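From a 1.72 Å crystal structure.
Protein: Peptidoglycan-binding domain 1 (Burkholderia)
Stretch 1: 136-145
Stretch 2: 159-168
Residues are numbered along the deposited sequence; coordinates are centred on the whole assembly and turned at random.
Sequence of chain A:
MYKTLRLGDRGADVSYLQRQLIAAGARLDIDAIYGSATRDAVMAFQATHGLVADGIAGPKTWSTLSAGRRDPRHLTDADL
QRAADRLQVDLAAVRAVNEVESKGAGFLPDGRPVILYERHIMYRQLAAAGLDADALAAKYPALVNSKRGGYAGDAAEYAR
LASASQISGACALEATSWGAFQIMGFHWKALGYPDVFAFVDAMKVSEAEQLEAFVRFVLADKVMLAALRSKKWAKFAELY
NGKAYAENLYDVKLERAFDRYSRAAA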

# COMPACT_ATOMS: atom_id res chain seq x y z
N LEU A 136 1.20 5.47 33.21
CA LEU A 136 0.33 4.96 32.12
C LEU A 136 0.75 3.61 31.53
O LEU A 136 -0.11 2.73 31.28
N ALA A 137 2.05 3.43 31.30
CA ALA A 137 2.62 2.13 30.90
C ALA A 137 2.42 1.01 31.92
O ALA A 137 2.20 -0.14 31.55
N ALA A 138 2.50 1.35 33.21
CA ALA A 138 2.14 0.43 34.29
C ALA A 138 0.63 0.13 34.36
O ALA A 138 0.24 -1.01 34.56
N LYS A 139 -0.19 1.17 34.21
CA LYS A 139 -1.66 1.03 34.21
C LYS A 139 -2.20 0.26 33.00
O LYS A 139 -3.14 -0.53 33.13
N TYR A 140 -1.60 0.47 31.83
CA TYR A 140 -2.11 -0.06 30.56
C TYR A 140 -0.97 -0.66 29.71
O TYR A 140 -0.67 -0.16 28.62
N PRO A 141 -0.33 -1.74 30.19
CA PRO A 141 0.90 -2.27 29.55
C PRO A 141 0.77 -2.80 28.10
O PRO A 141 1.73 -2.78 27.33
N ALA A 142 -0.41 -3.29 27.73
CA ALA A 142 -0.66 -3.73 26.36
C ALA A 142 -0.73 -2.56 25.37
O ALA A 142 -0.48 -2.75 24.17
N LEU A 143 -1.14 -1.38 25.87
CA LEU A 143 -1.36 -0.18 25.05
C LEU A 143 -0.29 0.88 25.12
O LEU A 143 -0.16 1.70 24.21
N VAL A 144 0.41 0.94 26.24
CA VAL A 144 1.44 1.94 26.42
C VAL A 144 2.61 1.16 26.96
O VAL A 144 2.46 0.49 27.99
N ASN A 145 3.74 1.21 26.27
CA ASN A 145 4.88 0.36 26.60
C ASN A 145 6.12 0.79 25.83
O ASN A 145 6.05 1.03 24.64
N ALA A 159 -9.94 -1.55 18.13
CA ALA A 159 -10.21 -1.68 19.58
C ALA A 159 -9.03 -1.14 20.39
O ALA A 159 -9.22 -0.39 21.36
N ARG A 160 -7.81 -1.49 19.98
CA ARG A 160 -6.61 -0.97 20.63
C ARG A 160 -6.53 0.56 20.47
O ARG A 160 -6.23 1.28 21.43
N LEU A 161 -6.75 1.05 19.25
CA LEU A 161 -6.73 2.48 18.96
C LEU A 161 -7.80 3.22 19.84
O LEU A 161 -7.49 4.23 20.47
N ALA A 162 -9.01 2.66 19.89
CA ALA A 162 -10.12 3.24 20.63
C ALA A 162 -9.74 3.39 22.11
O ALA A 162 -10.06 4.42 22.72
N SER A 163 -9.08 2.37 22.67
CA SER A 163 -8.61 2.39 24.06
C SER A 163 -7.51 3.41 24.26
O SER A 163 -7.56 4.24 25.17
N ALA A 164 -6.52 3.39 23.37
CA ALA A 164 -5.49 4.42 23.40
C ALA A 164 -6.05 5.83 23.28
O ALA A 164 -5.54 6.76 23.95
N SER A 165 -7.07 6.01 22.45
CA SER A 165 -7.66 7.32 22.21
C SER A 165 -8.27 7.93 23.49
O SER A 165 -8.31 9.15 23.64
N GLN A 166 -8.73 7.06 24.38
CA GLN A 166 -9.28 7.49 25.68
C GLN A 166 -8.19 7.96 26.64
O GLN A 166 -8.49 8.65 27.62
N ILE A 167 -6.94 7.61 26.38
CA ILE A 167 -5.79 8.19 27.09
C ILE A 167 -5.41 9.56 26.52
O ILE A 167 -5.26 10.54 27.26
N SER A 168 -5.26 9.62 25.20
CA SER A 168 -5.06 10.86 24.49
C SER A 168 -5.34 10.65 23.01
O SER A 168 -4.64 9.87 22.37

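How does Arg-160, whose CA-to-CB bond runs sideways, reach the other stretch? Its side chain (chi1 m, chi2 t, chi3 p) extends far enough for NH2 to donate a hydrogen bond to Ala-142 O at 3.1 Å. The oxygen lies near the guanidinium plane, at its edge, where the N-H bonds point. Nearer the helix, Leu-143 CD2 rests 3.5 Å from Arg-160 O and 4.1 Å from Arg-160 CB.

What does the next turn of the helix offer Leu-143? Leu-161 points away, but Ser-163 points toward the loop. With chi1 m, Ser-163 OG hydrogen-bonds back to Ala-159 O at 3.0 Å, while Ser-163 CB meets Leu-143 CD1 at 3.4 Å. The same methyl, Leu-143 CD1, lies 4.0 Å from Ala-164 N. Leu-143 itself starts sideways, and its m, t rotamer brings its end against the helix.

Which residue gathers the remaining apolar contacts? Ile-167 points toward the loop, with chi1 m and chi2 t. Its CD1 lies 3.8 Å from Val-144 CG2 and approaches Tyr-140 CD1 obliquely at 3.9 Å, whereas Ile-167 CG2 meets Leu-136 CD1 at 4.0 Å. Leu-136 (m, t) and Tyr-140 (chi1 m) both point toward the helix; Val-144 (chi1 t) starts sideways. One isoleucine thus touches three side chains of the other stretch.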

# COMPACT_ATOMS: atom_id res chain seq x y z
CB LEU A 136 0.20 6.00 30.99
CG LEU A 136 -0.55 7.27 31.40
CD1 LEU A 136 -0.35 8.36 30.36
CD2 LEU A 136 -2.03 6.99 31.62
CB ALA A 137 4.10 2.28 30.57
CB ALA A 138 2.63 0.98 35.62
CB LYS A 139 -2.35 2.42 34.30
CG LYS A 139 -2.89 2.75 35.68
CD LYS A 139 -3.97 3.83 35.61
CE LYS A 139 -4.50 4.18 37.00
NZ LYS A 139 -3.61 5.14 37.71
CB TYR A 140 -2.79 1.06 29.80
CG TYR A 140 -3.82 1.87 30.57
CD1 TYR A 140 -3.55 3.19 30.95
CD2 TYR A 140 -5.08 1.35 30.88
CE1 TYR A 140 -4.50 3.95 31.63
CE2 TYR A 140 -6.03 2.10 31.56
CZ TYR A 140 -5.74 3.41 31.94
OH TYR A 140 -6.66 4.17 32.61
CB PRO A 141 1.33 -3.40 30.49
CG PRO A 141 0.09 -3.80 31.22
CD PRO A 141 -0.74 -2.56 31.35
CB ALA A 142 -1.96 -4.53 26.30
CB LEU A 143 -2.64 0.53 25.51
CG LEU A 143 -3.94 -0.18 25.23
CD1 LEU A 143 -5.07 0.63 25.86
CD2 LEU A 143 -4.16 -0.34 23.74
CB VAL A 144 1.05 3.05 27.42
CG1 VAL A 144 2.10 4.14 27.44
CG2 VAL A 144 -0.31 3.64 27.08
CB ASN A 145 4.55 -1.09 26.26
CG ASN A 145 5.30 -2.09 27.12
OD1 ASN A 145 6.48 -1.94 27.39
ND2 ASN A 145 4.59 -3.14 27.55
CB ALA A 159 -10.53 -3.12 19.96
CB ARG A 160 -5.37 -1.63 20.05
CG ARG A 160 -5.28 -3.12 20.34
CD ARG A 160 -4.00 -3.70 19.75
NE ARG A 160 -2.89 -3.31 20.56
CZ ARG A 160 -1.69 -2.95 20.16
NH1 ARG A 160 -1.38 -2.82 18.82
NH2 ARG A 160 -0.80 -2.68 21.13
CB LEU A 161 -6.99 2.78 17.50
CG LEU A 161 -7.03 4.25 17.10
CD1 LEU A 161 -5.76 4.96 17.48
CD2 LEU A 161 -7.32 4.41 15.62
CB ALA A 162 -11.39 2.41 20.46
CB SER A 163 -8.18 1.03 24.54
OG SER A 163 -9.17 0.07 24.32
CB ALA A 164 -4.48 4.15 22.29
CB SER A 165 -8.72 7.24 21.14
OG SER A 165 -8.12 7.06 19.87
CB GLN A 166 -10.15 6.38 26.29
CG GLN A 166 -11.44 6.17 25.50
CD GLN A 166 -12.27 7.43 25.25
OE1 GLN A 166 -12.45 8.27 26.14
NE2 GLN A 166 -12.76 7.58 24.02
CB ILE A 167 -4.57 7.27 27.07
CG1 ILE A 167 -4.93 5.89 27.63
CG2 ILE A 167 -3.42 7.89 27.85
CD1 ILE A 167 -3.88 4.83 27.43
CB SER A 168 -3.62 11.35 24.66
OG SER A 168 -3.34 12.33 23.68